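Local structure of D-methionine-binding lipoprotein MetQ (Escherichia coli, 4YAH) at residues V35-G40 and V61-F66; T65-V70 and T203-Q208; L71-L76 and N84-K89; P185-S190 and A197-N202. The protein binds methionine as the solute-binding component of an ATP-driven permease that imports D-methionine. All coordinates share one frame; numbering follows the deposited sequence.

Interaction 1. Residues V35-G40 and V61-F66; sequences VGVIVG and VELVTF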
loop_
_atom_site.group_PDB
_atom_site.type_symbol
_atom_site.label_atom_id
_atom_site.label_comp_id
_atom_site.label_asym_id
_atom_site.label_seq_id
_atom_site.Cartn_x
_atom_site.Cartn_y
_atom_site.Cartn_z
ATOM N N VAL A 35 -7.825 -15.843 -0.486
ATOM C CA VAL A 35 -7.390 -14.514 -0.047
ATOM C C VAL A 35 -6.708 -13.774 -1.179
ATOM O O VAL A 35 -5.757 -14.283 -1.761
ATOM C CB VAL A 35 -6.433 -14.590 1.140
ATOM C CG1 VAL A 35 -6.126 -13.193 1.666
ATOM C CG2 VAL A 35 -7.025 -15.442 2.269
ATOM N N GLY A 36 -7.204 -12.577 -1.483
ATOM C CA GLY A 36 -6.607 -11.748 -2.517
ATOM C C GLY A 36 -5.424 -10.945 -2.016
ATOM O O GLY A 36 -5.505 -10.284 -0.981
ATOM N N VAL A 37 -4.327 -11.008 -2.765
ATOM C CA VAL A 37 -3.071 -10.335 -2.434
ATOM C C VAL A 37 -2.464 -9.755 -3.699
ATOM O O VAL A 37 -2.879 -10.108 -4.808
ATOM C CB VAL A 37 -2.058 -11.293 -1.754
ATOM C CG1 VAL A 37 -2.678 -11.898 -0.500
ATOM C CG2 VAL A 37 -1.632 -12.409 -2.681
ATOM N N ILE A 38 -1.484 -8.866 -3.538
ATOM C CA ILE A 38 -0.840 -8.246 -4.700
ATOM C C ILE A 38 0.467 -8.960 -5.052
ATOM O O ILE A 38 1.260 -9.297 -4.161
ATOM C CB ILE A 38 -0.531 -6.760 -4.460
ATOM C CG1 ILE A 38 -1.728 -6.039 -3.843
ATOM C CG2 ILE A 38 -0.117 -6.098 -5.779
ATOM C CD1 ILE A 38 -2.968 -6.051 -4.695
ATOM N N VAL A 39 0.707 -9.164 -6.350
ATOM C CA VAL A 39 1.922 -9.836 -6.787
ATOM C C VAL A 39 3.152 -9.058 -6.370
ATOM O O VAL A 39 3.112 -7.844 -6.225
ATOM C CB VAL A 39 1.957 -10.041 -8.318
ATOM C CG1 VAL A 39 0.830 -10.894 -8.748
ATOM C CG2 VAL A 39 1.874 -8.734 -9.044
ATOM N N GLY A 40 4.242 -9.783 -6.165
ATOM C CA GLY A 40 5.487 -9.179 -5.735
ATOM C C GLY A 40 5.761 -9.582 -4.309
ATOM O O GLY A 40 5.348 -10.660 -3.866
ATOM N N VAL A 61 -5.356 -22.401 2.607
ATOM C CA VAL A 61 -5.433 -21.045 2.070
ATOM C C VAL A 61 -4.992 -20.996 0.602
ATOM O O VAL A 61 -3.896 -21.432 0.259
ATOM C CB VAL A 61 -4.560 -20.088 2.884
ATOM C CG1 VAL A 61 -4.586 -18.677 2.281
ATOM C CG2 VAL A 61 -5.029 -20.063 4.346
ATOM N N GLU A 62 -5.866 -20.459 -0.243
ATOM C CA GLU A 62 -5.561 -20.217 -1.643
ATOM C C GLU A 62 -5.312 -18.735 -1.847
ATOM O O GLU A 62 -6.187 -17.923 -1.546
ATOM C CB GLU A 62 -6.709 -20.684 -2.537
ATOM C CG GLU A 62 -6.419 -20.483 -4.000
ATOM C CD GLU A 62 -7.555 -20.943 -4.889
ATOM O OE1 GLU A 62 -8.453 -21.653 -4.389
ATOM O OE2 GLU A 62 -7.558 -20.593 -6.088
ATOM N N LEU A 63 -4.137 -18.378 -2.368
ATOM C CA LEU A 63 -3.851 -16.988 -2.695
ATOM C C LEU A 63 -4.325 -16.691 -4.110
ATOM O O LEU A 63 -4.023 -17.434 -5.051
ATOM C CB LEU A 63 -2.363 -16.697 -2.545
ATOM C CG LEU A 63 -1.802 -16.979 -1.150
ATOM C CD1 LEU A 63 -0.306 -16.732 -1.123
ATOM C CD2 LEU A 63 -2.516 -16.145 -0.064
ATOM N N VAL A 64 -5.135 -15.651 -4.242
ATOM C CA VAL A 64 -5.559 -15.152 -5.533
ATOM C C VAL A 64 -4.814 -13.858 -5.753
ATOM O O VAL A 64 -4.935 -12.948 -4.940
ATOM C CB VAL A 64 -7.069 -14.916 -5.582
ATOM C CG1 VAL A 64 -7.511 -14.411 -6.941
ATOM C CG2 VAL A 64 -7.820 -16.212 -5.241
ATOM N N THR A 65 -4.039 -13.772 -6.836
ATOM C CA THR A 65 -3.146 -12.634 -7.006
ATOM C C THR A 65 -3.724 -11.591 -7.942
ATOM O O THR A 65 -4.431 -11.907 -8.905
ATOM C CB THR A 65 -1.764 -13.060 -7.531
ATOM O OG1 THR A 65 -1.892 -13.679 -8.821
ATOM C CG2 THR A 65 -1.089 -14.009 -6.569
ATOM N N PHE A 66 -3.402 -10.340 -7.623
ATOM C CA PHE A 66 -3.840 -9.158 -8.359
ATOM C C PHE A 66 -2.620 -8.267 -8.559
ATOM O O PHE A 66 -1.624 -8.429 -7.858
ATOM C CB PHE A 66 -4.924 -8.389 -7.586
ATOM C CG PHE A 66 -6.189 -9.166 -7.366
ATOM C CD1 PHE A 66 -7.243 -9.047 -8.252
ATOM C CD2 PHE A 66 -6.318 -10.020 -6.282
ATOM C CE1 PHE A 66 -8.413 -9.777 -8.055
ATOM C CE2 PHE A 66 -7.472 -10.750 -6.088
ATOM C CZ PHE A 66 -8.519 -10.623 -6.968
#
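The F66 ring turns an edge to strand 35-38: V37 O lies in the ring plane, 3.7 Å from F66 CD2, and G36 CA is 3.8 Å from F66 CE2. One face is taken by P72 of helix 71-78, a helix that also brings L71 and A75 against the ring. The two strands are the parallel neighbours of a beta-alpha-beta unit, in which helix 41-57 links strand 32-38 to the edge strand 60-66 of the six-stranded sheet. With F66 CG anti to its own carbonyl carbon, chi1 of -63° swings the ring back alongside the neighbouring strand, its CE2 edge against G36 CA. Glycine suits this place because a beta carbon there would run into CE2. The backbones hold a parallel ladder from V35 N to V39 N, each carbonyl of V35, V37, V64 and F66 also meeting a CA-H of the partner strand. On the opposite side of the sheet V35, V37, L63 and T65 line up under helix 41-57, where A46 and E47 meet V37 and L63. Beta-branched valines suit an extended strand, and their short branches pack closely under the helix; V35 CG2 touches V61 CG1 at 4.1 Å. I38 reaches CD1 to F66 CB, 4.2 Å away, on the ring's side. Past the strand end V39 crosses T65 at about a right angle, its CG1 3.6 Å from T65 CB.

Interaction 2. Residues T65-V70 and T203-Q208; sequences TFNDYV and TTYASQ. With MET (methionine), chain B.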
loop_
_atom_site.group_PDB
_atom_site.type_symbol
_atom_site.label_atom_id
_atom_site.label_comp_id
_atom_site.label_asym_id
_atom_site.label_seq_id
_atom_site.Cartn_x
_atom_site.Cartn_y
_atom_site.Cartn_z
ATOM N N THR A 65 -4.039 -13.772 -6.836
ATOM C CA THR A 65 -3.146 -12.634 -7.006
ATOM C C THR A 65 -3.724 -11.591 -7.942
ATOM O O THR A 65 -4.431 -11.907 -8.905
ATOM C CB THR A 65 -1.764 -13.060 -7.531
ATOM O OG1 THR A 65 -1.892 -13.679 -8.821
ATOM C CG2 THR A 65 -1.089 -14.009 -6.569
ATOM N N PHE A 66 -3.402 -10.340 -7.623
ATOM C CA PHE A 66 -3.840 -9.158 -8.359
ATOM C C PHE A 66 -2.620 -8.267 -8.559
ATOM O O PHE A 66 -1.624 -8.429 -7.858
ATOM C CB PHE A 66 -4.924 -8.389 -7.586
ATOM C CG PHE A 66 -6.189 -9.166 -7.366
ATOM C CD1 PHE A 66 -7.243 -9.047 -8.252
ATOM C CD2 PHE A 66 -6.318 -10.020 -6.282
ATOM C CE1 PHE A 66 -8.413 -9.777 -8.055
ATOM C CE2 PHE A 66 -7.472 -10.750 -6.088
ATOM C CZ PHE A 66 -8.519 -10.623 -6.968
ATOM N N ASN A 67 -2.694 -7.340 -9.505
ATOM C CA ASN A 67 -1.675 -6.302 -9.636
ATOM C C ASN A 67 -2.319 -4.935 -9.753
ATOM O O ASN A 67 -1.857 -4.074 -10.491
ATOM C CB ASN A 67 -0.771 -6.549 -10.840
ATOM C CG ASN A 67 0.462 -5.675 -10.809
ATOM O OD1 ASN A 67 1.028 -5.444 -9.745
ATOM N ND2 ASN A 67 0.858 -5.150 -11.965
ATOM N N ASP A 68 -3.393 -4.730 -9.009
ATOM C CA ASP A 68 -4.030 -3.434 -8.939
ATOM C C ASP A 68 -4.770 -3.330 -7.624
ATOM O O ASP A 68 -4.903 -4.320 -6.895
ATOM C CB ASP A 68 -4.993 -3.240 -10.097
ATOM C CG ASP A 68 -6.320 -3.950 -9.863
ATOM O OD1 ASP A 68 -6.310 -5.194 -9.837
ATOM O OD2 ASP A 68 -7.354 -3.271 -9.685
ATOM N N TYR A 69 -5.270 -2.137 -7.337
ATOM C CA TYR A 69 -5.892 -1.852 -6.061
ATOM C C TYR A 69 -7.418 -1.787 -6.132
ATOM O O TYR A 69 -8.072 -1.518 -5.121
ATOM C CB TYR A 69 -5.361 -0.523 -5.536
ATOM C CG TYR A 69 -3.962 -0.528 -4.944
ATOM C CD1 TYR A 69 -3.367 -1.686 -4.484
ATOM C CD2 TYR A 69 -3.277 0.662 -4.781
ATOM C CE1 TYR A 69 -2.129 -1.659 -3.884
ATOM C CE2 TYR A 69 -2.042 0.700 -4.189
ATOM C CZ TYR A 69 -1.474 -0.440 -3.742
ATOM O OH TYR A 69 -0.237 -0.357 -3.155
ATOM N N VAL A 70 -7.982 -2.029 -7.312
ATOM C CA VAL A 70 -9.433 -1.940 -7.499
ATOM C C VAL A 70 -10.083 -3.325 -7.517
ATOM O O VAL A 70 -11.037 -3.598 -6.771
ATOM C CB VAL A 70 -9.749 -1.179 -8.801
ATOM C CG1 VAL A 70 -11.264 -1.135 -9.075
ATOM C CG2 VAL A 70 -9.168 0.245 -8.709
ATOM N N THR A 203 5.252 0.833 -1.666
ATOM C CA THR A 203 6.247 -0.215 -1.567
ATOM C C THR A 203 5.788 -1.510 -2.231
ATOM O O THR A 203 6.630 -2.263 -2.708
ATOM C CB THR A 203 6.609 -0.439 -0.108
ATOM O OG1 THR A 203 7.023 0.815 0.441
ATOM C CG2 THR A 203 7.739 -1.435 0.032
ATOM N N THR A 204 4.466 -1.724 -2.293
ATOM C CA THR A 204 3.844 -2.815 -3.073
ATOM C C THR A 204 4.486 -2.965 -4.453
ATOM O O THR A 204 4.915 -4.039 -4.859
ATOM C CB THR A 204 2.345 -2.556 -3.325
ATOM O OG1 THR A 204 1.678 -2.219 -2.102
ATOM C CG2 THR A 204 1.683 -3.773 -3.948
ATOM N N TYR A 205 4.518 -1.844 -5.163
ATOM C CA TYR A 205 4.975 -1.806 -6.545
ATOM C C TYR A 205 6.459 -1.468 -6.665
ATOM O O TYR A 205 7.119 -1.999 -7.552
ATOM C CB TYR A 205 4.087 -0.834 -7.333
ATOM C CG TYR A 205 2.619 -1.246 -7.282
ATOM C CD1 TYR A 205 1.692 -0.515 -6.553
ATOM C CD2 TYR A 205 2.179 -2.377 -7.964
ATOM C CE1 TYR A 205 0.356 -0.906 -6.488
ATOM C CE2 TYR A 205 0.839 -2.783 -7.908
ATOM C CZ TYR A 205 -0.059 -2.032 -7.169
ATOM O OH TYR A 205 -1.393 -2.408 -7.112
ATOM N N ALA A 206 6.999 -0.639 -5.769
ATOM C CA ALA A 206 8.448 -0.391 -5.738
ATOM C C ALA A 206 9.221 -1.699 -5.594
ATOM O O ALA A 206 10.262 -1.909 -6.225
ATOM C CB ALA A 206 8.797 0.543 -4.603
ATOM N N SER A 207 8.685 -2.605 -4.786
ATOM C CA SER A 207 9.361 -3.869 -4.530
ATOM C C SER A 207 9.380 -4.773 -5.776
ATOM O O SER A 207 10.221 -5.655 -5.885
ATOM C CB SER A 207 8.694 -4.606 -3.369
ATOM O OG SER A 207 7.444 -5.118 -3.774
ATOM N N GLN A 208 8.456 -4.557 -6.705
ATOM C CA GLN A 208 8.421 -5.351 -7.932
ATOM C C GLN A 208 9.652 -5.122 -8.803
ATOM O O GLN A 208 10.041 -6.015 -9.550
ATOM C CB GLN A 208 7.163 -5.044 -8.734
ATOM C CG GLN A 208 5.873 -5.476 -8.028
ATOM C CD GLN A 208 4.640 -5.168 -8.842
ATOM O OE1 GLN A 208 4.714 -4.502 -9.872
ATOM N NE2 GLN A 208 3.490 -5.630 -8.372
HETATM N N MET B . 0.459 -1.513 0.513
HETATM C CA MET B . -0.020 -0.176 0.161
HETATM C C MET B . 0.629 0.842 1.068
HETATM O O MET B . 0.609 0.640 2.287
HETATM C CB MET B . -1.544 -0.091 0.288
HETATM C CG MET B . -2.149 1.202 -0.236
HETATM S SD MET B . -3.944 1.295 -0.070
HETATM C CE MET B . -4.450 0.169 -1.370
HETATM O OXT MET B . 1.148 1.870 0.590
HETATM O O HOH W 1 3.056 -2.991 -11.760
#
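Y69 reaches from its loop toward T204 and Y205 and is touched along nearly its whole length. From CB the ring runs between two partners. Over one face, near the centre, sits the ligand methyl, with methionine CE 3.6 Å from Y69 CD2. Y205 slides past in the opposite direction over the other face: its OH lies 3.4 Å from Y69 CD1, and its CE1 comes to 3.3 Å from Y69 CZ, the two ring planes 56° apart. At the tip Y69 OH donates to T204 OG1 at 2.9 Å and also brushes methionine CA. T204 OG1 is bonded to E42 as well, and lies 3.0 Å from methionine N. A tyrosine suits the place because it offers one flat face to the ligand methyl, the other to Y205, and a hydroxyl to T204; an alanine here would probably leave the ligand methyl without its platform and T204 without this donor. Farther out, N67, with CG anti to its backbone N (chi1 -167°), meets Q208 tip to tip. Q208 NE2 gives a nearly straight bond (169°) to N67 OD1 at 2.8 Å, and a water ties N67 ND2 to Q208 OE1. Y205 OH, by contrast, is buried without a polar partner. The contact joins the two lobes across the cleft, ligand enclosed, as in the closed form of periplasmic-binding-protein folds.

Interaction 3. Residues L71-L76 and N84-K89; sequences LPNEAL and NAFQHK. With MET (methionine), chain B.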
loop_
_atom_site.group_PDB
_atom_site.type_symbol
_atom_site.label_atom_id
_atom_site.label_comp_id
_atom_site.label_asym_id
_atom_site.label_seq_id
_atom_site.Cartn_x
_atom_site.Cartn_y
_atom_site.Cartn_z
ATOM N N LEU A 71 -9.555 -4.218 -8.341
ATOM C CA LEU A 71 -10.185 -5.532 -8.490
ATOM C C LEU A 71 -10.237 -6.376 -7.209
ATOM O O LEU A 71 -11.160 -7.173 -7.045
ATOM C CB LEU A 71 -9.481 -6.332 -9.585
ATOM C CG LEU A 71 -9.537 -5.700 -10.976
ATOM C CD1 LEU A 71 -8.811 -6.586 -12.008
ATOM C CD2 LEU A 71 -10.967 -5.445 -11.394
ATOM N N PRO A 72 -9.258 -6.232 -6.297
ATOM C CA PRO A 72 -9.396 -7.100 -5.115
ATOM C C PRO A 72 -10.642 -6.827 -4.266
ATOM O O PRO A 72 -11.219 -7.772 -3.701
ATOM C CB PRO A 72 -8.127 -6.805 -4.316
ATOM C CG PRO A 72 -7.136 -6.319 -5.347
ATOM C CD PRO A 72 -7.943 -5.567 -6.351
ATOM N N ASN A 73 -11.067 -5.569 -4.160
ATOM C CA ASN A 73 -12.280 -5.281 -3.409
ATOM C C ASN A 73 -13.537 -5.684 -4.195
ATOM O O ASN A 73 -14.518 -6.124 -3.594
ATOM C CB ASN A 73 -12.337 -3.808 -3.006
ATOM C CG ASN A 73 -11.542 -3.525 -1.762
ATOM O OD1 ASN A 73 -11.245 -4.424 -0.968
ATOM N ND2 ASN A 73 -11.195 -2.264 -1.568
ATOM N N GLU A 74 -13.504 -5.554 -5.522
ATOM C CA GLU A 74 -14.609 -6.042 -6.364
ATOM C C GLU A 74 -14.795 -7.542 -6.186
ATOM O O GLU A 74 -15.918 -8.032 -6.015
ATOM C CB GLU A 74 -14.355 -5.737 -7.845
ATOM C CG GLU A 74 -14.278 -4.253 -8.175
ATOM C CD GLU A 74 -14.336 -3.966 -9.676
ATOM O OE1 GLU A 74 -14.350 -4.932 -10.480
ATOM O OE2 GLU A 74 -14.379 -2.770 -10.049
ATOM N N ALA A 75 -13.683 -8.262 -6.213
ATOM C CA ALA A 75 -13.692 -9.711 -6.094
ATOM C C ALA A 75 -14.269 -10.124 -4.748
ATOM O O ALA A 75 -15.058 -11.050 -4.648
ATOM C CB ALA A 75 -12.284 -10.252 -6.266
ATOM N N LEU A 76 -13.855 -9.428 -3.707
ATOM C CA LEU A 76 -14.340 -9.707 -2.363
ATOM C C LEU A 76 -15.833 -9.437 -2.248
ATOM O O LEU A 76 -16.571 -10.262 -1.729
ATOM C CB LEU A 76 -13.573 -8.857 -1.350
ATOM C CG LEU A 76 -14.008 -8.972 0.101
ATOM C CD1 LEU A 76 -13.946 -10.413 0.580
ATOM C CD2 LEU A 76 -13.159 -8.070 0.979
ATOM N N ASN A 84 -9.283 -10.112 1.569
ATOM C CA ASN A 84 -8.067 -9.683 0.902
ATOM C C ASN A 84 -7.148 -9.000 1.888
ATOM O O ASN A 84 -7.525 -8.691 3.022
ATOM C CB ASN A 84 -8.362 -8.786 -0.319
ATOM C CG ASN A 84 -9.162 -7.552 0.004
ATOM O OD1 ASN A 84 -8.898 -6.837 0.983
ATOM N ND2 ASN A 84 -10.125 -7.247 -0.872
ATOM N N ALA A 85 -5.907 -8.819 1.459
ATOM C CA ALA A 85 -4.885 -8.307 2.336
ATOM C C ALA A 85 -3.973 -7.384 1.564
ATOM O O ALA A 85 -2.909 -7.806 1.093
ATOM C CB ALA A 85 -4.103 -9.454 2.960
ATOM N N PHE A 86 -4.392 -6.130 1.402
ATOM C CA PHE A 86 -3.640 -5.227 0.532
ATOM C C PHE A 86 -3.820 -3.732 0.768
ATOM O O PHE A 86 -3.120 -2.946 0.135
ATOM C CB PHE A 86 -4.008 -5.502 -0.938
ATOM C CG PHE A 86 -5.265 -4.800 -1.388
ATOM C CD1 PHE A 86 -5.191 -3.614 -2.093
ATOM C CD2 PHE A 86 -6.524 -5.309 -1.077
ATOM C CE1 PHE A 86 -6.333 -2.952 -2.493
ATOM C CE2 PHE A 86 -7.668 -4.648 -1.480
ATOM C CZ PHE A 86 -7.575 -3.477 -2.188
ATOM N N GLN A 87 -4.760 -3.331 1.621
ATOM C CA GLN A 87 -5.132 -1.917 1.724
ATOM C C GLN A 87 -5.063 -1.388 3.154
ATOM O O GLN A 87 -5.152 -2.145 4.115
ATOM C CB GLN A 87 -6.546 -1.709 1.151
ATOM C CG GLN A 87 -7.663 -2.221 2.048
ATOM C CD GLN A 87 -8.957 -2.470 1.292
ATOM O OE1 GLN A 87 -9.567 -1.541 0.738
ATOM N NE2 GLN A 87 -9.399 -3.723 1.287
ATOM N N HIS A 88 -4.861 -0.076 3.290
ATOM C CA HIS A 88 -4.926 0.565 4.591
ATOM C C HIS A 88 -6.338 1.122 4.818
ATOM O O HIS A 88 -7.172 1.081 3.905
ATOM C CB HIS A 88 -3.837 1.669 4.741
ATOM C CG HIS A 88 -3.720 2.625 3.589
ATOM N ND1 HIS A 88 -4.753 3.435 3.162
ATOM C CD2 HIS A 88 -2.659 2.926 2.799
ATOM C CE1 HIS A 88 -4.339 4.170 2.145
ATOM N NE2 HIS A 88 -3.069 3.886 1.911
ATOM N N LYS A 89 -6.616 1.628 6.023
ATOM C CA LYS A 89 -7.986 1.991 6.369
ATOM C C LYS A 89 -8.480 3.223 5.625
ATOM O O LYS A 89 -9.633 3.262 5.229
ATOM C CB LYS A 89 -8.159 2.211 7.883
ATOM C CG LYS A 89 -9.644 2.346 8.247
ATOM C CD LYS A 89 -9.913 2.238 9.729
ATOM C CE LYS A 89 -11.413 2.437 10.012
ATOM N NZ LYS A 89 -11.805 3.871 9.806
HETATM N N MET B . 0.459 -1.513 0.513
HETATM C CA MET B . -0.020 -0.176 0.161
HETATM C C MET B . 0.629 0.842 1.068
HETATM O O MET B . 0.609 0.640 2.287
HETATM C CB MET B . -1.544 -0.091 0.288
HETATM C CG MET B . -2.149 1.202 -0.236
HETATM S SD MET B . -3.944 1.295 -0.070
HETATM C CE MET B . -4.450 0.169 -1.370
HETATM O OXT MET B . 1.148 1.870 0.590
#
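N73 on helix 71-76 and Q87 of segment 84-89 meet amide to amide, tip to tip, and this pair is the heart of a tight, buried contact. N73 ND2 donates to Q87 OE1 at 2.9 Å, nearly straight at 176°, while Q87 NE2 returns a bond to N73 OD1 on a lone pair. The N84 side chain crosses that of N73 at about a right angle, and its ND2 gives N73 OD1 a second bond of 3.0 Å, plus a weak one to P72 O. N84 lies with CG between its backbone N and carbonyl carbon (chi1 58°), which brings its amide up to the helix. Apolar groups fill in around the amides: P72 CB sits over a face of F86, 4.0 Å from the ring centroid, and L76 CD2 is 3.6 Å from N84 ND2. The outer side of the helix faces away from the strand; there L71 is exposed and E74 pairs with R99 in a salt bridge. At the inner end H88 lays a ring face against methionine, its NE2 3.4 Å from SD. N73 OD1 is gripped by two donors and its ND2 is also bonded to Q95; these bonds probably fix the amide's rotation and let uncharged polar groups be satisfied in the interior behind the ligand pocket.

Interaction 4. Residues P185-S190 and A197-N202; sequences PQLPRS and ALAVIN. With MET (methionine), chain B.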
loop_
_atom_site.group_PDB
_atom_site.type_symbol
_atom_site.label_atom_id
_atom_site.label_comp_id
_atom_site.label_asym_id
_atom_site.label_seq_id
_atom_site.Cartn_x
_atom_site.Cartn_y
_atom_site.Cartn_z
ATOM N N PRO A 185 -0.158 1.017 -9.930
ATOM C CA PRO A 185 0.754 0.009 -10.491
ATOM C C PRO A 185 1.651 0.523 -11.605
ATOM O O PRO A 185 2.591 -0.168 -11.964
ATOM C CB PRO A 185 -0.193 -1.065 -11.058
ATOM C CG PRO A 185 -1.513 -0.802 -10.414
ATOM C CD PRO A 185 -1.565 0.672 -10.176
ATOM N N GLN A 186 1.350 1.703 -12.143
ATOM C CA GLN A 186 2.130 2.275 -13.231
ATOM C C GLN A 186 3.312 3.055 -12.707
ATOM O O GLN A 186 4.158 3.475 -13.496
ATOM C CB GLN A 186 1.263 3.193 -14.091
ATOM C CG GLN A 186 0.093 2.477 -14.740
ATOM C CD GLN A 186 0.549 1.468 -15.776
ATOM O OE1 GLN A 186 1.205 1.830 -16.756
ATOM N NE2 GLN A 186 0.229 0.195 -15.553
ATOM N N LEU A 187 3.381 3.258 -11.396
ATOM C CA LEU A 187 4.406 4.171 -10.872
ATOM C C LEU A 187 5.846 3.631 -11.077
ATOM O O LEU A 187 6.732 4.392 -11.443
ATOM C CB LEU A 187 4.125 4.485 -9.405
ATOM C CG LEU A 187 3.079 5.594 -9.212
ATOM C CD1 LEU A 187 3.720 6.950 -9.540
ATOM C CD2 LEU A 187 1.855 5.405 -10.041
ATOM N N PRO A 188 6.086 2.317 -10.911
ATOM C CA PRO A 188 7.466 1.859 -11.187
ATOM C C PRO A 188 7.956 2.155 -12.617
ATOM O O PRO A 188 9.073 2.669 -12.806
ATOM C CB PRO A 188 7.383 0.351 -10.937
ATOM C CG PRO A 188 6.325 0.252 -9.865
ATOM C CD PRO A 188 5.284 1.252 -10.284
ATOM N N ARG A 189 7.144 1.874 -13.626
ATOM C CA ARG A 189 7.593 2.104 -15.000
ATOM C C ARG A 189 7.683 3.616 -15.293
ATOM O O ARG A 189 8.405 4.031 -16.208
ATOM C CB ARG A 189 6.683 1.425 -16.016
ATOM C CG ARG A 189 5.308 2.028 -16.147
ATOM C CD ARG A 189 4.460 1.235 -17.132
ATOM N NE ARG A 189 3.985 -0.018 -16.563
ATOM C CZ ARG A 189 3.260 -0.909 -17.234
ATOM N NH1 ARG A 189 2.931 -0.694 -18.504
ATOM N NH2 ARG A 189 2.874 -2.021 -16.633
ATOM N N SER A 190 6.973 4.432 -14.516
ATOM C CA SER A 190 6.975 5.888 -14.741
ATOM C C SER A 190 8.379 6.478 -14.549
ATOM O O SER A 190 8.723 7.533 -15.113
ATOM C CB SER A 190 5.965 6.596 -13.810
ATOM O OG SER A 190 6.498 6.825 -12.516
ATOM N N ALA A 197 10.945 13.037 -13.048
ATOM C CA ALA A 197 12.153 13.232 -12.264
ATOM C C ALA A 197 12.110 12.581 -10.897
ATOM O O ALA A 197 13.148 12.362 -10.264
ATOM C CB ALA A 197 12.411 14.730 -12.100
ATOM N N LEU A 198 10.897 12.259 -10.457
ATOM C CA LEU A 198 10.649 11.831 -9.098
ATOM C C LEU A 198 9.297 11.134 -9.083
ATOM O O LEU A 198 8.375 11.575 -9.762
ATOM C CB LEU A 198 10.670 13.045 -8.164
ATOM C CG LEU A 198 10.470 12.849 -6.667
ATOM C CD1 LEU A 198 11.617 12.069 -6.061
ATOM C CD2 LEU A 198 10.346 14.229 -6.007
ATOM N N ALA A 199 9.204 10.038 -8.339
ATOM C CA ALA A 199 7.930 9.328 -8.168
ATOM C C ALA A 199 7.742 8.873 -6.726
ATOM O O ALA A 199 8.650 8.296 -6.130
ATOM C CB ALA A 199 7.853 8.123 -9.095
ATOM N N VAL A 200 6.548 9.099 -6.190
ATOM C CA VAL A 200 6.177 8.550 -4.889
ATOM C C VAL A 200 5.445 7.243 -5.172
ATOM O O VAL A 200 4.410 7.246 -5.824
ATOM C CB VAL A 200 5.297 9.510 -4.080
ATOM C CG1 VAL A 200 4.920 8.893 -2.755
ATOM C CG2 VAL A 200 6.038 10.810 -3.839
ATOM N N ILE A 201 6.013 6.142 -4.696
ATOM C CA ILE A 201 5.587 4.808 -5.108
ATOM C C ILE A 201 5.289 3.928 -3.904
ATOM O O ILE A 201 6.126 3.773 -3.020
ATOM C CB ILE A 201 6.661 4.094 -5.956
ATOM C CG1 ILE A 201 7.193 5.031 -7.041
ATOM C CG2 ILE A 201 6.098 2.830 -6.566
ATOM C CD1 ILE A 201 8.243 4.410 -7.984
ATOM N N ASN A 202 4.096 3.339 -3.870
ATOM C CA ASN A 202 3.803 2.359 -2.842
ATOM C C ASN A 202 4.837 1.252 -2.846
ATOM O O ASN A 202 5.215 0.747 -3.888
ATOM C CB ASN A 202 2.419 1.730 -3.039
ATOM C CG ASN A 202 1.311 2.755 -3.104
ATOM O OD1 ASN A 202 0.992 3.275 -4.175
ATOM N ND2 ASN A 202 0.698 3.042 -1.957
HETATM N N MET B . 0.459 -1.513 0.513
HETATM C CA MET B . -0.020 -0.176 0.161
HETATM C C MET B . 0.629 0.842 1.068
HETATM O O MET B . 0.609 0.640 2.287
HETATM C CB MET B . -1.544 -0.091 0.288
HETATM C CG MET B . -2.149 1.202 -0.236
HETATM S SD MET B . -3.944 1.295 -0.070
HETATM C CE MET B . -4.450 0.169 -1.370
HETATM O OXT MET B . 1.148 1.870 0.590
#
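L187 drops into the hollow between A199 and I201, the two residues of segment 197-202 that turn their side chains to it. The arrangement belongs to a beta-alpha-beta crossover of the five-stranded sheet: the chain leaves strand 178-182, passes through the short, weakly bonded helix 187-190, and returns as the parallel strand 196-201, with strand 132-136 between the two. At the floor of the hollow L187 CD1 lies 3.8 Å from V200 O, a buried carbonyl oxygen without a polar partner. The I201 side chain is the matching bump. With CG1 anti to the carbonyl carbon (chi1 -47°) and the chain extended beyond it, CD1 comes to 3.8 Å from L187 O, while CG2 wedges against L187 CB at 3.8 Å and P188 CD at 4.1 Å. An alanine in place of I201 would probably open a gap under L187 and P188. The other end of the helix needs only a small neighbour, and A199 CB provides it, 3.9 Å from S190 OG. That hydroxyl suits an apolar surface because it is already spent, donating to L187 O on a lone pair. Next along the chain, N202 turns to the ligand: its ND2 donates to OXT of methionine at 2.8 Å, nearly straight at 167°.

Interactions 1 and 3 lie in the lobe of the six-stranded sheet, where strands 32-38 and 83-88 are neighbours and helix 71-78 follows strand 60-66. The first is a backbone ladder at the sheet's edge, only partly buried; the second is wholly buried and depends on paired amides. Interaction 4, also buried, is apolar and belongs to the other lobe, its centre about 22 Å from that of interaction 1. Interaction 2 bridges the lobes, continuing strand 60-66 on one side and following strand 196-201 on the other; its inner part is aromatic, its rim polar and watered. Interactions 2, 3 and 4 all touch the bound methionine: 2 at its methyl, CA and amino N, 3 along its side chain, 4 at its carboxylate.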